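Local coordinates for MGS-M4 (PDB 4Q3M), which probably works as an aldo-keto reductase, a nicotinamide-dependent oxidoreductase built on a TIM barrel, acting on a substrate that is not yet known, at residues A[79-84]-A[121-126]; A[86-91]-A[101-106]; A[113-118]-A[143-148]. All blocks are in the same frame, centred on the assembly; numbering follows the deposited sequence.

In the fold
The three contacts lie in one sector of the TIM barrel. Contact 2 packs helix 81-94 on strand 102-105, contact 1 joins the start of that helix to the end of helix 111-126, and contact 3 joins helix 111-126 to helix 140-149. The centres of contacts 1 and 2 are about 9 Å apart, and the two meet where F121 CE1 lies 3.4 Å from Y103 CE2. Contact 3, its centre about 12 Å from that of contact 1, is tied to it by a probable hydrogen bond of 2.9 Å between G80 N and T117 OG1. In aldo-keto reductases the active site lies at the C-terminal ends of the barrel strands, toward which strand 102-105 runs.

Contact 1: residues A[79-84]-A[121-126]; sequences QGYEKT and FETLYE
T84 meets F121 and Y81 meets T123 where the first turn of helix 81-94 lies beside the last turns of helix 111-126. The buried half is apolar. The methyl of T84, CG2, sits at the edge of the F121 ring and in its plane, 3.4 Å from CE1 and 3.7 Å from CD1 of F121. T84 and F121 are also the nearest pair of CA atoms across the two segments, 7.8 Å apart. Although the CB of F121 points away from helix 81-94, its ring swings back to the methyl; L74 of strand 69-74 packs on both residues, and the ring of F121 also meets that of Y103.

The hydroxyl of T84 turns back to its own helix, leaving CG2 toward F121: OG1 gives a hydrogen bond of 2.8 Å to G80 O, coming from above the carbonyl plane. The same oxygen takes the backbone N of T84, also at 2.8 Å. G80 is the N-cap of this helix.

The outer half is looser and polar. With CG anti to the backbone N (chi1 -170°), the partly exposed Y81 stretches across to helix 111-126 and makes its contact through the phenol end, where OH lies 2.9 Å from T123 OG1 in a hydrogen bond whose direction is not fixed. T123 OG1 also has R119 O within bonding reach, an acceptor that would favour Y81 as the donor. Earlier on the same helix, S116 OG meets Y81 N and T117 OG1 meets G80 N. The helix start is thus joined to its neighbour by hydroxyl groups outside and by methyl-aromatic packing inside, with no charged pair between the two segments.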
ATOM      1  N   GLN A  79     -19.937   8.867   4.183  1.00 42.61           N
ATOM      2  CA  GLN A  79     -19.083  10.030   3.963  1.00 42.46           C
ATOM      3  C   GLN A  79     -19.848  11.140   3.250  1.00 45.79           C
ATOM      4  O   GLN A  79     -20.643  10.881   2.345  1.00 45.58           O
ATOM      5  CB  GLN A  79     -17.827   9.649   3.174  1.00 39.53           C
ATOM      6  CG  GLN A  79     -16.848   8.790   3.960  1.00 35.11           C
ATOM      7  CD  GLN A  79     -15.453   8.787   3.362  1.00 35.79           C
ATOM      8  OE1 GLN A  79     -15.125   9.622   2.518  1.00 37.21           O
ATOM      9  NE2 GLN A  79     -14.624   7.848   3.801  1.00 34.19           N
ATOM     10  N   GLY A  80     -19.601  12.377   3.669  1.00 46.33           N
ATOM     11  CA  GLY A  80     -20.367  13.520   3.208  1.00 51.82           C
ATOM     12  C   GLY A  80     -20.934  14.247   4.410  1.00 52.61           C
ATOM     13  O   GLY A  80     -21.336  13.610   5.382  1.00 48.64           O
ATOM     14  N   TYR A  81     -20.975  15.577   4.341  1.00 55.04           N
ATOM     15  CA  TYR A  81     -21.305  16.412   5.496  1.00 56.16           C
ATOM     16  C   TYR A  81     -22.603  16.021   6.205  1.00 58.16           C
ATOM     17  O   TYR A  81     -22.590  15.693   7.391  1.00 58.41           O
ATOM     18  CB  TYR A  81     -21.384  17.883   5.076  1.00 54.97           C
ATOM     19  CG  TYR A  81     -21.488  18.840   6.243  1.00 52.87           C
ATOM     20  CD1 TYR A  81     -20.350  19.282   6.906  1.00 46.08           C
ATOM     21  CD2 TYR A  81     -22.724  19.299   6.685  1.00 55.46           C
ATOM     22  CE1 TYR A  81     -20.438  20.155   7.973  1.00 47.43           C
ATOM     23  CE2 TYR A  81     -22.820  20.171   7.752  1.00 56.20           C
ATOM     24  CZ  TYR A  81     -21.675  20.596   8.393  1.00 52.88           C
ATOM     25  OH  TYR A  81     -21.766  21.464   9.456  1.00 54.27           O
ATOM     26  N   GLU A  82     -23.717  16.058   5.480  1.00 56.21           N
ATOM     27  CA  GLU A  82     -25.021  15.777   6.076  1.00 58.03           C
ATOM     28  C   GLU A  82     -25.151  14.331   6.537  1.00 47.89           C
ATOM     29  O   GLU A  82     -25.756  14.053   7.573  1.00 50.76           O
ATOM     30  CB  GLU A  82     -26.143  16.103   5.089  1.00 52.21           C
ATOM     31  CG  GLU A  82     -26.233  17.569   4.712  1.00 57.84           C
ATOM     32  CD  GLU A  82     -26.491  18.472   5.904  1.00 59.74           C
ATOM     33  OE1 GLU A  82     -27.122  18.015   6.880  1.00 63.87           O
ATOM     34  OE2 GLU A  82     -26.057  19.643   5.866  1.00 58.98           O
ATOM     35  N   LYS A  83     -24.583  13.412   5.765  1.00 46.20           N
ATOM     36  CA  LYS A  83     -24.683  11.992   6.077  1.00 49.04           C
ATOM     37  C   LYS A  83     -23.809  11.632   7.275  1.00 48.49           C
ATOM     38  O   LYS A  83     -24.116  10.702   8.021  1.00 50.47           O
ATOM     39  CB  LYS A  83     -24.293  11.152   4.860  1.00 52.10           C
ATOM     40  CG  LYS A  83     -24.948   9.783   4.811  1.00 57.94           C
ATOM     41  CD  LYS A  83     -24.822   9.169   3.425  1.00 62.58           C
ATOM     42  CE  LYS A  83     -25.644   7.897   3.304  1.00 64.50           C
ATOM     43  NZ  LYS A  83     -25.619   7.355   1.916  1.00 63.52           N
ATOM     44  N   THR A  84     -22.725  12.379   7.457  1.00 45.42           N
ATOM     45  CA  THR A  84     -21.800  12.138   8.559  1.00 43.00           C
ATOM     46  C   THR A  84     -22.410  12.558   9.895  1.00 45.09           C
ATOM     47  O   THR A  84     -22.301  11.837  10.888  1.00 40.20           O
ATOM     48  CB  THR A  84     -20.467  12.885   8.351  1.00 43.16           C
ATOM     49  OG1 THR A  84     -19.745  12.283   7.271  1.00 43.61           O
ATOM     50  CG2 THR A  84     -19.616  12.818   9.604  1.00 41.95           C
ATOM     51  N   PHE A 121     -16.936  16.532  11.029  1.00 39.09           N
ATOM     52  CA  PHE A 121     -16.182  16.203  12.236  1.00 42.62           C
ATOM     53  C   PHE A 121     -15.846  17.478  13.000  1.00 43.57           C
ATOM     54  O   PHE A 121     -15.958  17.533  14.224  1.00 44.89           O
ATOM     55  CB  PHE A 121     -14.887  15.450  11.906  1.00 42.22           C
ATOM     56  CG  PHE A 121     -15.080  13.992  11.584  1.00 39.47           C
ATOM     57  CD1 PHE A 121     -16.281  13.517  11.085  1.00 43.60           C
ATOM     58  CD2 PHE A 121     -14.047  13.092  11.792  1.00 36.75           C
ATOM     59  CE1 PHE A 121     -16.441  12.176  10.790  1.00 42.09           C
ATOM     60  CE2 PHE A 121     -14.205  11.750  11.503  1.00 29.08           C
ATOM     61  CZ  PHE A 121     -15.403  11.293  11.000  1.00 29.86           C
ATOM     62  N   GLU A 122     -15.435  18.502  12.258  1.00 45.04           N
ATOM     63  CA  GLU A 122     -15.045  19.779  12.841  1.00 47.76           C
ATOM     64  C   GLU A 122     -16.224  20.478  13.509  1.00 48.91           C
ATOM     65  O   GLU A 122     -16.070  21.102  14.558  1.00 44.18           O
ATOM     66  CB  GLU A 122     -14.432  20.685  11.772  1.00 46.02           C
ATOM     67  CG  GLU A 122     -13.073  20.218  11.277  1.00 44.69           C
ATOM     68  CD  GLU A 122     -12.518  21.097  10.174  1.00 44.58           C
ATOM     69  OE1 GLU A 122     -13.320  21.689   9.422  1.00 45.97           O
ATOM     70  OE2 GLU A 122     -11.278  21.197  10.060  1.00 44.23           O
ATOM     71  N   THR A 123     -17.401  20.372  12.897  1.00 51.76           N
ATOM     72  CA  THR A 123     -18.614  20.939  13.472  1.00 54.62           C
ATOM     73  C   THR A 123     -18.943  20.250  14.794  1.00 55.19           C
ATOM     74  O   THR A 123     -19.290  20.904  15.777  1.00 56.03           O
ATOM     75  CB  THR A 123     -19.814  20.811  12.512  1.00 53.57           C
ATOM     76  OG1 THR A 123     -19.545  21.540  11.307  1.00 55.61           O
ATOM     77  CG2 THR A 123     -21.076  21.362  13.156  1.00 54.06           C
ATOM     78  N   LEU A 124     -18.819  18.927  14.807  1.00 52.30           N
ATOM     79  CA  LEU A 124     -19.079  18.139  16.006  1.00 52.59           C
ATOM     80  C   LEU A 124     -18.060  18.439  17.101  1.00 52.01           C
ATOM     81  O   LEU A 124     -18.392  18.439  18.286  1.00 53.67           O
ATOM     82  CB  LEU A 124     -19.068  16.645  15.674  1.00 53.18           C
ATOM     83  CG  LEU A 124     -20.148  16.159  14.706  1.00 56.45           C
ATOM     84  CD1 LEU A 124     -19.837  14.752  14.219  1.00 58.73           C
ATOM     85  CD2 LEU A 124     -21.521  16.215  15.358  1.00 44.36           C
ATOM     86  N   TYR A 125     -16.821  18.695  16.694  1.00 48.95           N
ATOM     87  CA  TYR A 125     -15.755  19.018  17.637  1.00 46.76           C
ATOM     88  C   TYR A 125     -16.011  20.367  18.298  1.00 47.19           C
ATOM     89  O   TYR A 125     -15.799  20.531  19.498  1.00 44.78           O
ATOM     90  CB  TYR A 125     -14.397  19.018  16.933  1.00 43.23           C
ATOM     91  CG  TYR A 125     -13.218  19.209  17.861  1.00 43.66           C
ATOM     92  CD1 TYR A 125     -12.694  18.141  18.580  1.00 45.15           C
ATOM     93  CD2 TYR A 125     -12.625  20.455  18.015  1.00 42.87           C
ATOM     94  CE1 TYR A 125     -11.614  18.310  19.427  1.00 44.94           C
ATOM     95  CE2 TYR A 125     -11.545  20.633  18.858  1.00 45.39           C
ATOM     96  CZ  TYR A 125     -11.043  19.558  19.562  1.00 46.73           C
ATOM     97  OH  TYR A 125      -9.969  19.733  20.403  1.00 47.55           O
ATOM     98  N   GLU A 126     -16.472  21.326  17.503  1.00 47.53           N
ATOM     99  CA  GLU A 126     -16.795  22.652  18.011  1.00 53.01           C
ATOM    100  C   GLU A 126     -18.006  22.600  18.938  1.00 54.95           C
ATOM    101  O   GLU A 126     -18.116  23.394  19.872  1.00 58.33           O
ATOM    102  CB  GLU A 126     -17.053  23.621  16.854  1.00 55.03           C
ATOM    103  CG  GLU A 126     -15.817  23.926  16.021  1.00 61.30           C
ATOM    104  CD  GLU A 126     -16.132  24.748  14.786  1.00 67.55           C
ATOM    105  OE1 GLU A 126     -17.319  25.068  14.570  1.00 70.65           O
ATOM    106  OE2 GLU A 126     -15.190  25.072  14.031  1.00 69.14           O
TER

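Contact 2: residues A[86-91]-A[101-106]; sequences EAFNTS and DLYLIH
Helix 86-91 passes strand 102-105 at 11.5 Å between axes, the two directions 134° apart, and the CA atoms of F88 and Y103 approach most closely at 8.6 Å. This is the helix-on-strand layer of a beta-alpha-beta unit of the TIM barrel, in which strand 69-74 leads through helix 81-94 into the parallel neighbour strand 102-105.

One tyrosine carries the whole strand side of the contact. The CB of Y103 is directed to the helix, and its ring offers a face to F88. The two form a T-shaped pair, ring centroids 4.9 Å apart and planes at 68°, in which the edge of F88 is directed at the face of Y103. F88 CD1 does the touching: it stands over the centre of the tyrosine ring, 3.5 Å from Y103 CE2. The CG of F88 is anti to the backbone N (chi1 175°), which brings the CD1 edge of the ring over the tyrosine face. Both aromatic residues are buried and extend the packing to helix 111-126, F88 through L124 and Y103 through F121.

Beyond the ring face, the phenol end of Y103 reaches the helix backbone itself, beside the turn from A87 to S91. The CB of S91 is likewise directed to the strand, yet its hydroxyl is bonded to E51 and only lies near the phenol, its OG 4.1 Å from Y103 OH. Closer still is the main chain of the helix, with Y103 OH 3.6 Å from the CA of F88.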
ATOM      1  N   GLU A  86     -25.474  12.624  10.692  1.00 64.65           N
ATOM      2  CA  GLU A  86     -26.526  11.673  11.034  1.00 67.83           C
ATOM      3  C   GLU A  86     -25.953  10.328  11.471  1.00 67.09           C
ATOM      4  O   GLU A  86     -26.448   9.710  12.413  1.00 71.35           O
ATOM      5  CB  GLU A  86     -27.473  11.481   9.846  1.00 68.33           C
ATOM      6  CG  GLU A  86     -28.583  10.463  10.077  1.00 74.00           C
ATOM      7  CD  GLU A  86     -29.636  10.937  11.067  1.00 78.56           C
ATOM      8  OE1 GLU A  86     -29.589  12.113  11.487  1.00 76.95           O
ATOM      9  OE2 GLU A  86     -30.517  10.126  11.424  1.00 79.77           O
ATOM     10  N   ALA A  87     -24.907   9.881  10.784  1.00 57.39           N
ATOM     11  CA  ALA A  87     -24.264   8.613  11.113  1.00 57.09           C
ATOM     12  C   ALA A  87     -23.576   8.690  12.470  1.00 56.62           C
ATOM     13  O   ALA A  87     -23.399   7.677  13.146  1.00 59.68           O
ATOM     14  CB  ALA A  87     -23.271   8.229  10.035  1.00 57.42           C
ATOM     15  N   PHE A  88     -23.188   9.900  12.859  1.00 52.38           N
ATOM     16  CA  PHE A  88     -22.558  10.125  14.153  1.00 47.09           C
ATOM     17  C   PHE A  88     -23.572  10.011  15.286  1.00 49.74           C
ATOM     18  O   PHE A  88     -23.295   9.401  16.320  1.00 48.21           O
ATOM     19  CB  PHE A  88     -21.882  11.496  14.189  1.00 46.16           C
ATOM     20  CG  PHE A  88     -21.304  11.848  15.527  1.00 46.68           C
ATOM     21  CD1 PHE A  88     -20.118  11.276  15.953  1.00 46.07           C
ATOM     22  CD2 PHE A  88     -21.945  12.751  16.359  1.00 46.39           C
ATOM     23  CE1 PHE A  88     -19.584  11.594  17.183  1.00 44.89           C
ATOM     24  CE2 PHE A  88     -21.414  13.077  17.593  1.00 52.93           C
ATOM     25  CZ  PHE A  88     -20.230  12.497  18.005  1.00 50.51           C
ATOM     26  N   ASN A  89     -24.745  10.605  15.087  1.00 52.63           N
ATOM     27  CA  ASN A  89     -25.816  10.535  16.072  1.00 65.15           C
ATOM     28  C   ASN A  89     -26.290   9.101  16.261  1.00 61.39           C
ATOM     29  O   ASN A  89     -26.651   8.696  17.365  1.00 59.36           O
ATOM     30  CB  ASN A  89     -26.988  11.428  15.661  1.00 78.86           C
ATOM     31  CG  ASN A  89     -26.556  12.843  15.334  1.00 87.59           C
ATOM     32  OD1 ASN A  89     -25.690  13.410  16.000  1.00 90.63           O
ATOM     33  ND2 ASN A  89     -27.159  13.421  14.301  1.00 90.91           N
ATOM     34  N   THR A  90     -26.282   8.338  15.172  1.00 58.93           N
ATOM     35  CA  THR A  90     -26.623   6.923  15.224  1.00 60.14           C
ATOM     36  C   THR A  90     -25.595   6.167  16.059  1.00 58.73           C
ATOM     37  O   THR A  90     -25.952   5.343  16.902  1.00 62.27           O
ATOM     38  CB  THR A  90     -26.700   6.307  13.815  1.00 60.18           C
ATOM     39  OG1 THR A  90     -27.690   6.998  13.042  1.00 62.05           O
ATOM     40  CG2 THR A  90     -27.065   4.832  13.894  1.00 59.79           C
ATOM     41  N   SER A  91     -24.319   6.455  15.822  1.00 54.70           N
ATOM     42  CA  SER A  91     -23.237   5.874  16.609  1.00 51.42           C
ATOM     43  C   SER A  91     -23.379   6.261  18.072  1.00 50.11           C
ATOM     44  O   SER A  91     -23.272   5.423  18.969  1.00 49.60           O
ATOM     45  CB  SER A  91     -21.875   6.334  16.083  1.00 45.35           C
ATOM     46  OG  SER A  91     -21.594   5.766  14.817  1.00 48.30           O
ATOM     47  N   ASP A 101     -15.040  10.172  22.630  1.00 42.62           N
ATOM     48  CA  ASP A 101     -13.653  10.580  22.828  1.00 44.53           C
ATOM     49  C   ASP A 101     -12.923  10.801  21.506  1.00 47.13           C
ATOM     50  O   ASP A 101     -12.251  11.816  21.323  1.00 47.09           O
ATOM     51  CB  ASP A 101     -12.911   9.540  23.669  1.00 41.98           C
ATOM     52  CG  ASP A 101     -13.522   9.363  25.047  1.00 46.39           C
ATOM     53  OD1 ASP A 101     -13.159  10.132  25.962  1.00 45.27           O
ATOM     54  OD2 ASP A 101     -14.365   8.456  25.213  1.00 46.75           O
ATOM     55  N   LEU A 102     -13.056   9.850  20.587  1.00 45.48           N
ATOM     56  CA  LEU A 102     -12.378   9.938  19.299  1.00 42.21           C
ATOM     57  C   LEU A 102     -13.270   9.446  18.162  1.00 42.05           C
ATOM     58  O   LEU A 102     -13.908   8.400  18.268  1.00 47.68           O
ATOM     59  CB  LEU A 102     -11.074   9.139  19.329  1.00 41.00           C
ATOM     60  CG  LEU A 102     -10.226   9.104  18.055  1.00 38.36           C
ATOM     61  CD1 LEU A 102      -9.841  10.509  17.617  1.00 34.79           C
ATOM     62  CD2 LEU A 102      -8.986   8.249  18.264  1.00 39.97           C
ATOM     63  N   TYR A 103     -13.311  10.212  17.077  1.00 41.42           N
ATOM     64  CA  TYR A 103     -14.096   9.841  15.905  1.00 42.39           C
ATOM     65  C   TYR A 103     -13.205   9.843  14.666  1.00 38.63           C
ATOM     66  O   TYR A 103     -12.533  10.833  14.379  1.00 40.66           O
ATOM     67  CB  TYR A 103     -15.278  10.795  15.726  1.00 42.36           C
ATOM     68  CG  TYR A 103     -16.415  10.228  14.906  1.00 42.42           C
ATOM     69  CD1 TYR A 103     -16.864   8.930  15.111  1.00 42.15           C
ATOM     70  CD2 TYR A 103     -17.055  10.996  13.944  1.00 40.34           C
ATOM     71  CE1 TYR A 103     -17.907   8.408  14.369  1.00 39.55           C
ATOM     72  CE2 TYR A 103     -18.101  10.483  13.197  1.00 37.95           C
ATOM     73  CZ  TYR A 103     -18.523   9.188  13.415  1.00 37.43           C
ATOM     74  OH  TYR A 103     -19.563   8.673  12.675  1.00 35.38           O
ATOM     75  N   LEU A 104     -13.201   8.732  13.938  1.00 35.64           N
ATOM     76  CA  LEU A 104     -12.290   8.564  12.810  1.00 35.57           C
ATOM     77  C   LEU A 104     -13.011   8.337  11.486  1.00 38.86           C
ATOM     78  O   LEU A 104     -14.087   7.741  11.445  1.00 33.09           O
ATOM     79  CB  LEU A 104     -11.340   7.390  13.067  1.00 31.48           C
ATOM     80  CG  LEU A 104     -10.499   7.390  14.344  1.00 33.07           C
ATOM     81  CD1 LEU A 104      -9.711   6.093  14.453  1.00 30.53           C
ATOM     82  CD2 LEU A 104      -9.566   8.586  14.377  1.00 28.56           C
ATOM     83  N   ILE A 105     -12.404   8.819  10.406  1.00 39.76           N
ATOM     84  CA  ILE A 105     -12.816   8.434   9.062  1.00 36.15           C
ATOM     85  C   ILE A 105     -12.179   7.083   8.759  1.00 37.35           C
ATOM     86  O   ILE A 105     -10.955   6.956   8.764  1.00 37.83           O
ATOM     87  CB  ILE A 105     -12.395   9.471   8.003  1.00 35.87           C
ATOM     88  CG1 ILE A 105     -12.909  10.863   8.381  1.00 36.76           C
ATOM     89  CG2 ILE A 105     -12.903   9.066   6.628  1.00 29.50           C
ATOM     90  CD1 ILE A 105     -12.528  11.948   7.395  1.00 26.49           C
ATOM     91  N   HIS A 106     -13.010   6.077   8.507  1.00 38.07           N
ATOM     92  CA  HIS A 106     -12.545   4.694   8.435  1.00 35.20           C
ATOM     93  C   HIS A 106     -11.623   4.431   7.243  1.00 35.10           C
ATOM     94  O   HIS A 106     -10.576   3.802   7.390  1.00 32.19           O
ATOM     95  CB  HIS A 106     -13.741   3.742   8.386  1.00 38.26           C
ATOM     96  CG  HIS A 106     -13.468   2.396   8.982  1.00 42.35           C
ATOM     97  ND1 HIS A 106     -14.446   1.643   9.597  1.00 44.67           N
ATOM     98  CD2 HIS A 106     -12.328   1.670   9.062  1.00 46.19           C
ATOM     99  CE1 HIS A 106     -13.919   0.511  10.028  1.00 47.66           C
ATOM    100  NE2 HIS A 106     -12.636   0.502   9.717  1.00 48.28           N
TER

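Contact 3: residues A[113-118]-A[143-148]; sequences NALSTY and LMYLME
L146 lies over one face of the Y118 ring, its CG above the flat side and its CD2 4.2 Å from Y118 CD1. The other methyl, CD1, turns to the small side chain of A114 at 4.5 Å from its CB, so the leucine branches spread over residues one turn apart on helix 111-126. Its backbone is also the nearest to that helix, 6.9 Å between the CA atoms of L146 and L115. Y118 is held at its far end as well, by a hydrogen bond from OH to I152 O.

A second pair packs beside this one. Y145 and L115 cross at about a right angle, the leucine meeting the edge of the tyrosine ring: L115 CB is 3.8 Å from Y145 CE2, and L115 CD2 is 3.7 Å from Y145 OH. The CG of Y145 is anti to the backbone N (chi1 -175°), which extends the ring to helix 111-126 and sets its CE2 and OH edge against the flank of L115. Y145 also meets the ring of Y111. On helix 140-149, M144 packs against M144 of the second subunit.

The contact is wholly van der Waals. The axes of segments 113-118 and 143-148 approach to 10.5 Å and cross at -45°, running in broadly the same direction; their helices pack here as sequential neighbours in the outer helical layer of a TIM barrel, with strand 133-136 between them in the chain.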
ATOM      1  N   ASN A 113     -14.682  13.845  -0.608  1.00 35.32           N
ATOM      2  CA  ASN A 113     -15.435  13.095   0.388  1.00 35.83           C
ATOM      3  C   ASN A 113     -14.765  13.153   1.754  1.00 39.68           C
ATOM      4  O   ASN A 113     -15.436  13.148   2.783  1.00 47.58           O
ATOM      5  CB  ASN A 113     -15.606  11.637  -0.042  1.00 33.11           C
ATOM      6  CG  ASN A 113     -16.692  11.461  -1.084  1.00 40.93           C
ATOM      7  OD1 ASN A 113     -17.612  12.274  -1.184  1.00 43.87           O
ATOM      8  ND2 ASN A 113     -16.596  10.388  -1.862  1.00 44.49           N
ATOM      9  N   ALA A 114     -13.438  13.206   1.753  1.00 36.39           N
ATOM     10  CA  ALA A 114     -12.674  13.283   2.992  1.00 35.52           C
ATOM     11  C   ALA A 114     -12.884  14.629   3.677  1.00 39.96           C
ATOM     12  O   ALA A 114     -13.163  14.691   4.873  1.00 45.01           O
ATOM     13  CB  ALA A 114     -11.195  13.051   2.720  1.00 30.86           C
ATOM     14  N   LEU A 115     -12.756  15.704   2.906  1.00 37.86           N
ATOM     15  CA  LEU A 115     -12.885  17.054   3.442  1.00 40.85           C
ATOM     16  C   LEU A 115     -14.320  17.358   3.870  1.00 43.47           C
ATOM     17  O   LEU A 115     -14.544  17.978   4.909  1.00 43.35           O
ATOM     18  CB  LEU A 115     -12.417  18.083   2.411  1.00 40.68           C
ATOM     19  CG  LEU A 115     -12.400  19.543   2.866  1.00 41.42           C
ATOM     20  CD1 LEU A 115     -11.562  19.700   4.125  1.00 39.95           C
ATOM     21  CD2 LEU A 115     -11.881  20.445   1.758  1.00 42.27           C
ATOM     22  N   SER A 116     -15.285  16.920   3.066  1.00 40.92           N
ATOM     23  CA  SER A 116     -16.698  17.135   3.372  1.00 43.79           C
ATOM     24  C   SER A 116     -17.089  16.408   4.650  1.00 43.40           C
ATOM     25  O   SER A 116     -17.852  16.922   5.467  1.00 46.25           O
ATOM     26  CB  SER A 116     -17.581  16.668   2.215  1.00 46.63           C
ATOM     27  OG  SER A 116     -18.948  16.924   2.484  1.00 54.11           O
ATOM     28  N   THR A 117     -16.560  15.202   4.803  1.00 36.10           N
ATOM     29  CA  THR A 117     -16.752  14.420   6.014  1.00 38.89           C
ATOM     30  C   THR A 117     -16.083  15.060   7.220  1.00 39.25           C
ATOM     31  O   THR A 117     -16.655  15.115   8.310  1.00 39.44           O
ATOM     32  CB  THR A 117     -16.197  13.003   5.842  1.00 38.00           C
ATOM     33  OG1 THR A 117     -16.902  12.331   4.789  1.00 34.54           O
ATOM     34  CG2 THR A 117     -16.301  12.240   7.130  1.00 34.95           C
ATOM     35  N   TYR A 118     -14.863  15.540   7.015  1.00 36.72           N
ATOM     36  CA  TYR A 118     -14.076  16.104   8.099  1.00 37.35           C
ATOM     37  C   TYR A 118     -14.651  17.437   8.570  1.00 39.86           C
ATOM     38  O   TYR A 118     -14.552  17.779   9.748  1.00 41.59           O
ATOM     39  CB  TYR A 118     -12.624  16.275   7.662  1.00 31.26           C
ATOM     40  CG  TYR A 118     -11.662  16.417   8.813  1.00 31.31           C
ATOM     41  CD1 TYR A 118     -11.184  15.299   9.483  1.00 34.49           C
ATOM     42  CD2 TYR A 118     -11.234  17.667   9.233  1.00 32.88           C
ATOM     43  CE1 TYR A 118     -10.304  15.423  10.539  1.00 36.85           C
ATOM     44  CE2 TYR A 118     -10.354  17.802  10.285  1.00 35.99           C
ATOM     45  CZ  TYR A 118      -9.892  16.677  10.936  1.00 37.66           C
ATOM     46  OH  TYR A 118      -9.016  16.807  11.986  1.00 40.52           O
ATOM     47  N   LEU A 143      -3.141  12.600   4.004  1.00 38.96           N
ATOM     48  CA  LEU A 143      -2.920  13.442   5.173  1.00 39.36           C
ATOM     49  C   LEU A 143      -2.516  14.856   4.767  1.00 41.27           C
ATOM     50  O   LEU A 143      -2.947  15.828   5.386  1.00 41.14           O
ATOM     51  CB  LEU A 143      -1.853  12.828   6.081  1.00 40.32           C
ATOM     52  CG  LEU A 143      -2.203  11.478   6.712  1.00 42.28           C
ATOM     53  CD1 LEU A 143      -1.030  10.933   7.517  1.00 43.23           C
ATOM     54  CD2 LEU A 143      -3.443  11.600   7.583  1.00 38.09           C
ATOM     55  N   MET A 144      -1.694  14.963   3.725  1.00 42.65           N
ATOM     56  CA  MET A 144      -1.250  16.261   3.222  1.00 43.70           C
ATOM     57  C   MET A 144      -2.435  17.135   2.829  1.00 45.34           C
ATOM     58  O   MET A 144      -2.417  18.351   3.027  1.00 48.48           O
ATOM     59  CB  MET A 144      -0.308  16.093   2.025  1.00 45.60           C
ATOM     60  CG  MET A 144       1.002  15.394   2.350  1.00 49.37           C
ATOM     61  SD  MET A 144       2.288  15.633   1.106  1.00 52.88           S
ATOM     62  CE  MET A 144       1.548  14.845  -0.318  1.00 48.95           C
ATOM     63  N   TYR A 145      -3.467  16.506   2.275  1.00 42.15           N
ATOM     64  CA  TYR A 145      -4.666  17.220   1.860  1.00 40.15           C
ATOM     65  C   TYR A 145      -5.435  17.754   3.064  1.00 41.56           C
ATOM     66  O   TYR A 145      -5.932  18.880   3.041  1.00 43.44           O
ATOM     67  CB  TYR A 145      -5.564  16.312   1.017  1.00 38.80           C
ATOM     68  CG  TYR A 145      -6.780  17.009   0.450  1.00 38.01           C
ATOM     69  CD1 TYR A 145      -6.692  17.760  -0.716  1.00 35.47           C
ATOM     70  CD2 TYR A 145      -8.015  16.914   1.077  1.00 34.61           C
ATOM     71  CE1 TYR A 145      -7.800  18.399  -1.239  1.00 37.68           C
ATOM     72  CE2 TYR A 145      -9.129  17.550   0.561  1.00 37.72           C
ATOM     73  CZ  TYR A 145      -9.016  18.290  -0.597  1.00 42.66           C
ATOM     74  OH  TYR A 145     -10.124  18.923  -1.113  1.00 50.45           O
ATOM     75  N   LEU A 146      -5.600  16.925   4.058  1.00 40.04           N
ATOM     76  CA  LEU A 146      -6.213  17.322   5.289  1.00 37.80           C
ATOM     77  C   LEU A 146      -5.418  18.384   6.093  1.00 35.76           C
ATOM     78  O   LEU A 146      -5.995  19.299   6.615  1.00 34.91           O
ATOM     79  CB  LEU A 146      -6.495  16.070   6.100  1.00 34.85           C
ATOM     80  CG  LEU A 146      -7.924  15.714   6.446  1.00 39.78           C
ATOM     81  CD1 LEU A 146      -8.856  15.904   5.277  1.00 39.62           C
ATOM     82  CD2 LEU A 146      -7.989  14.295   6.905  1.00 42.17           C
ATOM     83  N   MET A 147      -4.096  18.247   6.165  1.00 32.26           N
ATOM     84  CA  MET A 147      -3.219  19.230   6.793  1.00 36.52           C
ATOM     85  C   MET A 147      -3.373  20.597   6.137  1.00 41.40           C
ATOM     86  O   MET A 147      -3.349  21.629   6.808  1.00 44.62           O
ATOM     87  CB  MET A 147      -1.757  18.781   6.718  1.00 38.27           C
ATOM     88  CG  MET A 147      -1.434  17.549   7.546  1.00 36.04           C
ATOM     89  SD  MET A 147      -1.799  17.773   9.296  1.00 42.81           S
ATOM     90  CE  MET A 147      -0.724  19.149   9.691  1.00 31.85           C
ATOM     91  N   GLU A 148      -3.548  20.592   4.821  1.00 40.76           N
ATOM     92  CA  GLU A 148      -3.687  21.823   4.060  1.00 46.40           C
ATOM     93  C   GLU A 148      -5.062  22.467   4.229  1.00 45.06           C
ATOM     94  O   GLU A 148      -5.170  23.685   4.364  1.00 47.38           O
ATOM     95  CB  GLU A 148      -3.423  21.556   2.575  1.00 52.14           C
ATOM     96  CG  GLU A 148      -3.553  22.782   1.685  1.00 61.22           C
ATOM     97  CD  GLU A 148      -2.445  23.793   1.910  1.00 67.84           C
ATOM     98  OE1 GLU A 148      -1.376  23.404   2.426  1.00 69.77           O
ATOM     99  OE2 GLU A 148      -2.644  24.979   1.572  1.00 67.72           O
TER